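Local coordinates for sgbp-b (Bacteroides uniformis, PDB 7K44), which probably binds xyloglucan at the bacterial cell surface, as a surface glycan-binding protein of a xyloglucan utilization locus, at residues P42-T47 against F119-L124; F64-D69 against G99-G104; V76-T81 against N95-L100. All coordinates share one frame; numbering follows the deposited sequence.

In the fold
The first domain pairs two antiparallel four-stranded sheets, one with strands 33-39, 48-54, 84-85 and 91-95, the other with 59-65, 78-80, 103-110 and 114-120. From the N terminus, the loop after strand 33-39 opens interaction 1, which closes only when the chain leaves strand 114-120; interactions 2 and 3 both fall within this span. Interaction 2 starts at the end of strand 59-65 and interaction 3 at strand 78-80, and both finish on the connection from strand 91-95 to 103-110, sharing Gly99 and Leu100. That connection also bonds to 42-47 through Ala96. Interaction 1 ties a first-sheet loop to the end of strand 114-120; the others pack second-sheet strands against the sheet-to-sheet connection.

Interaction 1 (P42-T47 against F119-L124); sequences PVETGT and FRRTAL
Val43 and Arg121 meet through both backbones and one long side chain, tying the loop between strands 33-39 and 48-54 to the chain leaving strand 114-120. Val43 N gives a nearly straight hydrogen bond to Arg121 O (2.8 Å, 170°), lying in the plane of that carbonyl. The same oxygen also receives a CA-H...O contact from Pro42 CA at 3.3 Å. The Arg121 side chain then comes back over the other polar atom of Val43. Its CB lies 4.1 Å from Val43 O, CG is slightly nearer, and CD closes to 3.5 Å. Here the chain bends, with chi3 at -26°, far from a staggered value, and this turn swings the guanidinium round to the carbonyl. NE, engaged by Asp102 in a salt bridge, and CZ both stay near the same oxygen. NH1 completes the path with a hydrogen bond to Val43 O of 2.7 Å, bent to 147°; the oxygen sits at the guanidinium edge, in its plane, while NH1 stands above the carbonyl plane. Glu44 OE2 is 4.0 Å from Arg121 NH1, too far for a salt bridge, and the two flat groups are steeply inclined to each other. On the buried side Val43 CB reaches the edge of the Phe119 ring, 4.2 Å from CZ, and Leu49 packs on both residues. Past Val43 a type II turn from Glu44 to Thr47 takes the loop away, with Gly46 at positive phi. One arginine thus gives NH1 to a neutral carbonyl and NE to the Asp102 carboxylate, with Glu44 probably adding a weak, longer-range attraction.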
loop_
_atom_site.group_PDB
_atom_site.type_symbol
_atom_site.label_atom_id
_atom_site.label_comp_id
_atom_site.label_asym_id
_atom_site.label_seq_id
_atom_site.Cartn_x
_atom_site.Cartn_y
_atom_site.Cartn_z
ATOM N N PRO A 42 28.377 5.368 -1.355
ATOM C CA PRO A 42 28.726 6.033 -0.094
ATOM C C PRO A 42 29.353 7.385 -0.378
ATOM O O PRO A 42 29.877 7.596 -1.469
ATOM C CB PRO A 42 29.757 5.091 0.517
ATOM C CG PRO A 42 30.420 4.473 -0.664
ATOM C CD PRO A 42 29.325 4.289 -1.685
ATOM N N VAL A 43 29.262 8.295 0.584
ATOM C CA VAL A 43 29.838 9.624 0.427
ATOM C C VAL A 43 31.325 9.517 0.745
ATOM O O VAL A 43 31.707 9.268 1.891
ATOM C CB VAL A 43 29.143 10.646 1.329
ATOM C CG1 VAL A 43 29.725 12.022 1.096
ATOM C CG2 VAL A 43 27.631 10.638 1.067
ATOM N N GLU A 44 32.156 9.682 -0.273
ATOM C CA GLU A 44 33.604 9.665 -0.148
ATOM C C GLU A 44 34.140 11.078 -0.323
ATOM O O GLU A 44 33.416 12.008 -0.688
ATOM C CB GLU A 44 34.228 8.755 -1.215
ATOM C CG GLU A 44 33.650 7.341 -1.292
ATOM C CD GLU A 44 34.164 6.426 -0.190
ATOM O OE1 GLU A 44 33.621 5.310 -0.039
ATOM O OE2 GLU A 44 35.109 6.825 0.526
ATOM N N THR A 45 35.430 11.242 -0.047
ATOM C CA THR A 45 36.072 12.513 -0.334
ATOM C C THR A 45 35.820 12.908 -1.783
ATOM O O THR A 45 36.059 12.128 -2.709
ATOM C CB THR A 45 37.576 12.400 -0.069
ATOM O OG1 THR A 45 37.780 11.946 1.276
ATOM C CG2 THR A 45 38.260 13.758 -0.243
ATOM N N GLY A 46 35.318 14.126 -1.969
ATOM C CA GLY A 46 35.046 14.639 -3.292
ATOM C C GLY A 46 33.662 14.346 -3.825
ATOM O O GLY A 46 33.293 14.910 -4.860
ATOM N N THR A 47 32.887 13.488 -3.171
ATOM C CA THR A 47 31.538 13.198 -3.650
ATOM C C THR A 47 30.694 14.469 -3.639
ATOM O O THR A 47 30.619 15.147 -2.612
ATOM C CB THR A 47 30.872 12.148 -2.764
ATOM O OG1 THR A 47 31.588 10.916 -2.883
ATOM C CG2 THR A 47 29.427 11.934 -3.206
ATOM N N PHE A 119 22.920 13.494 8.956
ATOM C CA PHE A 119 23.833 13.054 7.913
ATOM C C PHE A 119 24.460 11.725 8.299
ATOM O O PHE A 119 24.839 11.523 9.459
ATOM C CB PHE A 119 24.974 14.074 7.655
ATOM C CG PHE A 119 25.973 13.588 6.642
ATOM C CD1 PHE A 119 25.675 13.627 5.288
ATOM C CD2 PHE A 119 27.168 13.012 7.040
ATOM C CE1 PHE A 119 26.564 13.141 4.358
ATOM C CE2 PHE A 119 28.064 12.523 6.111
ATOM C CZ PHE A 119 27.765 12.591 4.768
ATOM N N ARG A 120 24.576 10.827 7.321
ATOM C CA ARG A 120 25.442 9.661 7.437
ATOM C C ARG A 120 26.056 9.362 6.076
ATOM O O ARG A 120 25.467 9.658 5.033
ATOM C CB ARG A 120 24.730 8.439 8.033
ATOM C CG ARG A 120 23.381 8.154 7.437
ATOM C CD ARG A 120 22.798 6.847 7.982
ATOM N NE ARG A 120 23.596 5.689 7.599
ATOM C CZ ARG A 120 23.979 4.737 8.446
ATOM N NH1 ARG A 120 23.637 4.805 9.724
ATOM N NH2 ARG A 120 24.699 3.713 8.007
ATOM N N ARG A 121 27.259 8.785 6.100
ATOM C CA ARG A 121 28.032 8.578 4.882
ATOM C C ARG A 121 27.569 7.394 4.058
ATOM O O ARG A 121 27.871 7.338 2.864
ATOM C CB ARG A 121 29.505 8.335 5.206
ATOM C CG ARG A 121 30.332 9.558 5.478
ATOM C CD ARG A 121 31.815 9.213 5.399
ATOM N NE ARG A 121 32.078 7.808 5.696
ATOM C CZ ARG A 121 32.373 6.885 4.783
ATOM N NH1 ARG A 121 32.439 7.212 3.498
ATOM N NH2 ARG A 121 32.591 5.630 5.151
ATOM N N THR A 122 26.881 6.431 4.661
ATOM C CA THR A 122 26.498 5.216 3.962
ATOM C C THR A 122 24.985 5.075 3.969
ATOM O O THR A 122 24.302 5.569 4.872
ATOM C CB THR A 122 27.129 3.988 4.625
ATOM O OG1 THR A 122 26.816 3.998 6.021
ATOM C CG2 THR A 122 28.643 4.019 4.450
ATOM N N ALA A 123 24.476 4.403 2.941
ATOM C CA ALA A 123 23.041 4.188 2.807
ATOM C C ALA A 123 22.556 3.145 3.808
ATOM O O ALA A 123 23.243 2.161 4.090
ATOM C CB ALA A 123 22.725 3.714 1.393
ATOM N N LEU A 124 21.379 3.388 4.373
ATOM C CA LEU A 124 20.667 2.365 5.125
ATOM C C LEU A 124 19.908 1.464 4.154
ATOM O O LEU A 124 19.567 1.885 3.044
ATOM C CB LEU A 124 19.669 3.025 6.068
ATOM C CG LEU A 124 20.280 3.856 7.201
ATOM C CD1 LEU A 124 19.224 4.712 7.876
ATOM C CD2 LEU A 124 20.966 2.962 8.205
#

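Interaction 2 (F64-D69 against G99-G104)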
loop_
_atom_site.group_PDB
_atom_site.type_symbol
_atom_site.label_atom_id
_atom_site.label_comp_id
_atom_site.label_asym_id
_atom_site.label_seq_id
_atom_site.Cartn_x
_atom_site.Cartn_y
_atom_site.Cartn_z
ATOM N N PHE A 64 29.907 19.922 8.732
ATOM C CA PHE A 64 29.443 18.695 9.358
ATOM C C PHE A 64 29.835 18.714 10.829
ATOM O O PHE A 64 30.915 19.202 11.193
ATOM C CB PHE A 64 30.090 17.482 8.691
ATOM C CG PHE A 64 29.725 17.310 7.235
ATOM C CD1 PHE A 64 30.440 17.962 6.241
ATOM C CD2 PHE A 64 28.680 16.473 6.861
ATOM C CE1 PHE A 64 30.115 17.788 4.890
ATOM C CE2 PHE A 64 28.349 16.298 5.516
ATOM C CZ PHE A 64 29.072 16.964 4.535
ATOM N N THR A 65 28.951 18.185 11.668
ATOM C CA THR A 65 29.161 18.148 13.110
ATOM C C THR A 65 28.796 16.769 13.640
ATOM O O THR A 65 27.913 16.092 13.108
ATOM C CB THR A 65 28.352 19.234 13.836
ATOM O OG1 THR A 65 28.700 19.236 15.232
ATOM C CG2 THR A 65 26.859 19.017 13.712
ATOM N N THR A 66 29.480 16.350 14.707
ATOM C CA THR A 66 29.066 15.128 15.385
ATOM C C THR A 66 27.787 15.322 16.188
ATOM O O THR A 66 27.117 14.332 16.509
ATOM C CB THR A 66 30.182 14.629 16.302
ATOM O OG1 THR A 66 30.678 15.724 17.077
ATOM C CG2 THR A 66 31.313 14.023 15.486
ATOM N N ALA A 67 27.432 16.562 16.513
ATOM C CA ALA A 67 26.211 16.833 17.254
ATOM C C ALA A 67 24.980 16.408 16.460
ATOM O O ALA A 67 24.932 16.509 15.230
ATOM C CB ALA A 67 26.101 18.321 17.577
ATOM N N VAL A 68 23.971 15.937 17.194
ATOM C CA VAL A 68 22.673 15.576 16.643
ATOM C C VAL A 68 21.591 16.255 17.472
ATOM O O VAL A 68 21.833 16.732 18.584
ATOM C CB VAL A 68 22.453 14.051 16.631
ATOM C CG1 VAL A 68 23.461 13.373 15.718
ATOM C CG2 VAL A 68 22.554 13.498 18.043
ATOM N N ASP A 69 20.389 16.312 16.898
ATOM C CA ASP A 69 19.178 16.746 17.594
ATOM C C ASP A 69 19.203 18.213 18.014
ATOM O O ASP A 69 18.234 18.942 17.774
ATOM C CB ASP A 69 18.873 15.832 18.788
ATOM N N GLY A 99 38.254 13.505 5.358
ATOM C CA GLY A 99 38.074 13.249 6.775
ATOM C C GLY A 99 36.646 13.382 7.236
ATOM O O GLY A 99 36.397 13.815 8.368
ATOM N N LEU A 100 35.694 13.020 6.380
ATOM C CA LEU A 100 34.286 13.202 6.692
ATOM C C LEU A 100 33.848 12.285 7.828
ATOM O O LEU A 100 34.226 11.111 7.888
ATOM C CB LEU A 100 33.459 12.905 5.445
ATOM C CG LEU A 100 31.979 13.262 5.511
ATOM C CD1 LEU A 100 31.794 14.697 5.954
ATOM C CD2 LEU A 100 31.352 13.029 4.150
ATOM N N ILE A 101 33.033 12.834 8.731
ATOM C CA ILE A 101 32.474 12.033 9.811
ATOM C C ILE A 101 31.574 10.936 9.241
ATOM O O ILE A 101 31.042 11.036 8.128
ATOM C CB ILE A 101 31.695 12.929 10.785
ATOM C CG1 ILE A 101 30.503 13.566 10.074
ATOM C CG2 ILE A 101 32.601 14.002 11.370
ATOM C CD1 ILE A 101 29.554 14.278 10.995
ATOM N N ASP A 102 31.399 9.873 10.026
ATOM C CA ASP A 102 30.534 8.782 9.589
ATOM C C ASP A 102 29.061 9.115 9.786
ATOM O O ASP A 102 28.220 8.729 8.964
ATOM C CB ASP A 102 30.891 7.497 10.330
ATOM C CG ASP A 102 32.148 6.856 9.794
ATOM O OD1 ASP A 102 32.419 7.000 8.580
ATOM O OD2 ASP A 102 32.862 6.204 10.582
ATOM N N GLU A 103 28.730 9.812 10.870
ATOM C CA GLU A 103 27.360 10.243 11.108
ATOM C C GLU A 103 27.336 11.424 12.063
ATOM O O GLU A 103 28.218 11.584 12.914
ATOM C CB GLU A 103 26.452 9.121 11.630
ATOM C CG GLU A 103 27.085 8.141 12.595
ATOM C CD GLU A 103 26.130 7.002 12.939
ATOM O OE1 GLU A 103 24.987 7.291 13.354
ATOM O OE2 GLU A 103 26.515 5.824 12.778
ATOM N N GLY A 104 26.301 12.238 11.912
ATOM C CA GLY A 104 26.084 13.419 12.715
ATOM C C GLY A 104 25.058 14.306 12.040
ATOM O O GLY A 104 23.966 13.849 11.693
HETATM O O HOH W 1 27.557 11.650 15.757
#
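Phe64, buried in a two-sheet antiparallel beta sandwich, is met by Leu100 where the end of strand 59-65 meets the connection leading into strand 103-110. Leu100 CD1 sits almost exactly over the centre of one face of the Phe64 ring, a CH-pi contact 3.4 Å from the centroid and 7° off the ring normal. Phe119 meets the same ring edge-to-face. Ile101 continues the tight part: its CG1 lies between backbone N and carbonyl carbon (chi1 64°), which turns CD1 to within 4.0 Å of Phe64 CB and 3.2 Å of Thr65 O. Were Phe64 replaced by an alanine, Leu100 CD1 would probably lose the ring face it packs on, and a gap would be likely to open beside Phe119. Gly104 is just as close, its CA making a CA-H...O contact with Thr65 O at 3.3 Å; a CB here would run into that oxygen, consistent with glycine at this position. Thr65 OG1, which also bonds to Pro75 O, accepts from Ala67 N in an ST turn that leads the chain out of the strand. From Thr66 onward the contact becomes looser and more exposed. Val68 CG1 merely rests 4.0 Å from Gly104 CA. Here the two backbones are joined by solvent: a single water donates to Thr66 O at 2.8 Å and to Glu103 O at 2.9 Å.

Interaction 3 (V76-T81 against N95-L100)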
loop_
_atom_site.group_PDB
_atom_site.type_symbol
_atom_site.label_atom_id
_atom_site.label_comp_id
_atom_site.label_asym_id
_atom_site.label_seq_id
_atom_site.Cartn_x
_atom_site.Cartn_y
_atom_site.Cartn_z
ATOM N N VAL A 76 32.455 22.372 14.986
ATOM C CA VAL A 76 32.731 22.359 13.552
ATOM C C VAL A 76 33.667 21.192 13.268
ATOM O O VAL A 76 34.888 21.366 13.173
ATOM C CB VAL A 76 33.335 23.704 13.100
ATOM C CG1 VAL A 76 33.563 23.716 11.591
ATOM C CG2 VAL A 76 32.420 24.832 13.473
ATOM N N SER A 77 33.104 19.990 13.145
ATOM C CA SER A 77 33.918 18.786 13.007
ATOM C C SER A 77 34.644 18.743 11.665
ATOM O O SER A 77 35.844 18.446 11.604
ATOM C CB SER A 77 33.058 17.535 13.210
ATOM O OG SER A 77 32.315 17.604 14.424
ATOM N N VAL A 78 33.928 18.999 10.572
ATOM C CA VAL A 78 34.517 19.084 9.236
ATOM C C VAL A 78 33.836 20.249 8.530
ATOM O O VAL A 78 32.648 20.165 8.201
ATOM C CB VAL A 78 34.337 17.794 8.417
ATOM C CG1 VAL A 78 35.331 17.763 7.268
ATOM C CG2 VAL A 78 34.485 16.561 9.283
ATOM N N GLU A 79 34.582 21.325 8.279
ATOM C CA GLU A 79 34.003 22.481 7.619
ATOM C C GLU A 79 34.024 22.299 6.103
ATOM O O GLU A 79 34.919 21.660 5.541
ATOM C CB GLU A 79 34.755 23.763 7.986
ATOM C CG GLU A 79 34.090 25.006 7.419
ATOM C CD GLU A 79 34.654 26.311 7.938
ATOM O OE1 GLU A 79 35.759 26.303 8.526
ATOM O OE2 GLU A 79 33.984 27.346 7.734
ATOM N N VAL A 80 33.015 22.860 5.449
ATOM C CA VAL A 80 32.967 22.980 3.997
ATOM C C VAL A 80 33.319 24.427 3.666
ATOM O O VAL A 80 32.532 25.344 3.931
ATOM C CB VAL A 80 31.579 22.597 3.466
ATOM C CG1 VAL A 80 31.523 22.779 1.954
ATOM C CG2 VAL A 80 31.237 21.159 3.843
ATOM N N THR A 81 34.508 24.654 3.103
ATOM C CA THR A 81 34.919 26.016 2.784
ATOM C C THR A 81 34.598 26.427 1.355
ATOM O O THR A 81 34.527 27.631 1.071
ATOM C CB THR A 81 36.419 26.194 3.040
ATOM O OG1 THR A 81 37.132 25.052 2.544
ATOM C CG2 THR A 81 36.677 26.334 4.533
ATOM N N ASN A 95 31.533 19.684 -2.766
ATOM C CA ASN A 95 32.132 18.355 -2.791
ATOM C C ASN A 95 32.550 17.963 -1.376
ATOM O O ASN A 95 33.042 18.802 -0.616
ATOM C CB ASN A 95 33.347 18.335 -3.721
ATOM C CG ASN A 95 32.965 18.612 -5.163
ATOM O OD1 ASN A 95 31.841 18.330 -5.577
ATOM N ND2 ASN A 95 33.885 19.191 -5.919
ATOM N N ALA A 96 32.334 16.695 -1.025
ATOM C CA ALA A 96 32.547 16.261 0.350
ATOM C C ALA A 96 33.999 16.489 0.754
ATOM O O ALA A 96 34.910 16.065 0.030
ATOM C CB ALA A 96 32.225 14.777 0.491
ATOM N N PRO A 97 34.253 17.128 1.893
ATOM C CA PRO A 97 35.636 17.315 2.348
ATOM C C PRO A 97 36.266 15.999 2.780
ATOM O O PRO A 97 35.589 15.002 3.043
ATOM C CB PRO A 97 35.495 18.275 3.536
ATOM C CG PRO A 97 34.080 18.092 4.003
ATOM C CD PRO A 97 33.275 17.780 2.777
ATOM N N ALA A 98 37.599 16.007 2.832
ATOM C CA ALA A 98 38.321 14.859 3.357
ATOM C C ALA A 98 38.089 14.728 4.862
ATOM O O ALA A 98 37.757 15.694 5.559
ATOM C CB ALA A 98 39.817 14.987 3.066
ATOM N N GLY A 99 38.254 13.505 5.358
ATOM C CA GLY A 99 38.074 13.249 6.775
ATOM C C GLY A 99 36.646 13.382 7.236
ATOM O O GLY A 99 36.397 13.815 8.368
ATOM N N LEU A 100 35.694 13.020 6.380
ATOM C CA LEU A 100 34.286 13.202 6.692
ATOM C C LEU A 100 33.848 12.285 7.828
ATOM O O LEU A 100 34.226 11.111 7.888
ATOM C CB LEU A 100 33.459 12.905 5.445
ATOM C CG LEU A 100 31.979 13.262 5.511
ATOM C CD1 LEU A 100 31.794 14.697 5.954
ATOM C CD2 LEU A 100 31.352 13.029 4.150
#
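Pro97 supplies the ring of this contact and turns its CB-CG-CD rim, rather than a broad face, toward strand 78-80. The ring is puckered C-gamma endo, and its CG is the foremost atom, 3.5 Å from Val78 CG1, which comes obliquely from one side of the ring plane. From the other side Val80 CG2 approaches CD at 4.1 Å, the valine side chain crossing the ring at about a right angle. Glu79 O lies on that second side too, 4.0 Å from Pro97 CG, in van der Waals contact. The other flat groups are the peptide carbonyls of the turn after Pro97, and Val78 reaches two of them with separate methyls. Its CG1, anti to the backbone N (chi1 -161°), comes 3.6 Å from Ala98 O as well as touching the proline; CG2, on the other branch, comes 3.5 Å from Gly99 O and 4.2 Å from Leu100 CA. Val78 is therefore straddled by the turn, one branch serving Pro97 and Ala98, the other Gly99 and Leu100. Gly99 has positive phi, a backbone shape that suits glycine and lets the chain double back here. The interior side is backed by Phe64, on which Pro97 and Val80 both lean. Glu79 points from the strand to a salt bridge with Arg61. Ser77 and Val78 together oppose Phe64 as a classic beta bulge, so the arrangement is an outermost strand, bulged at its start, covered by a crossing loop at the margin of a beta sandwich.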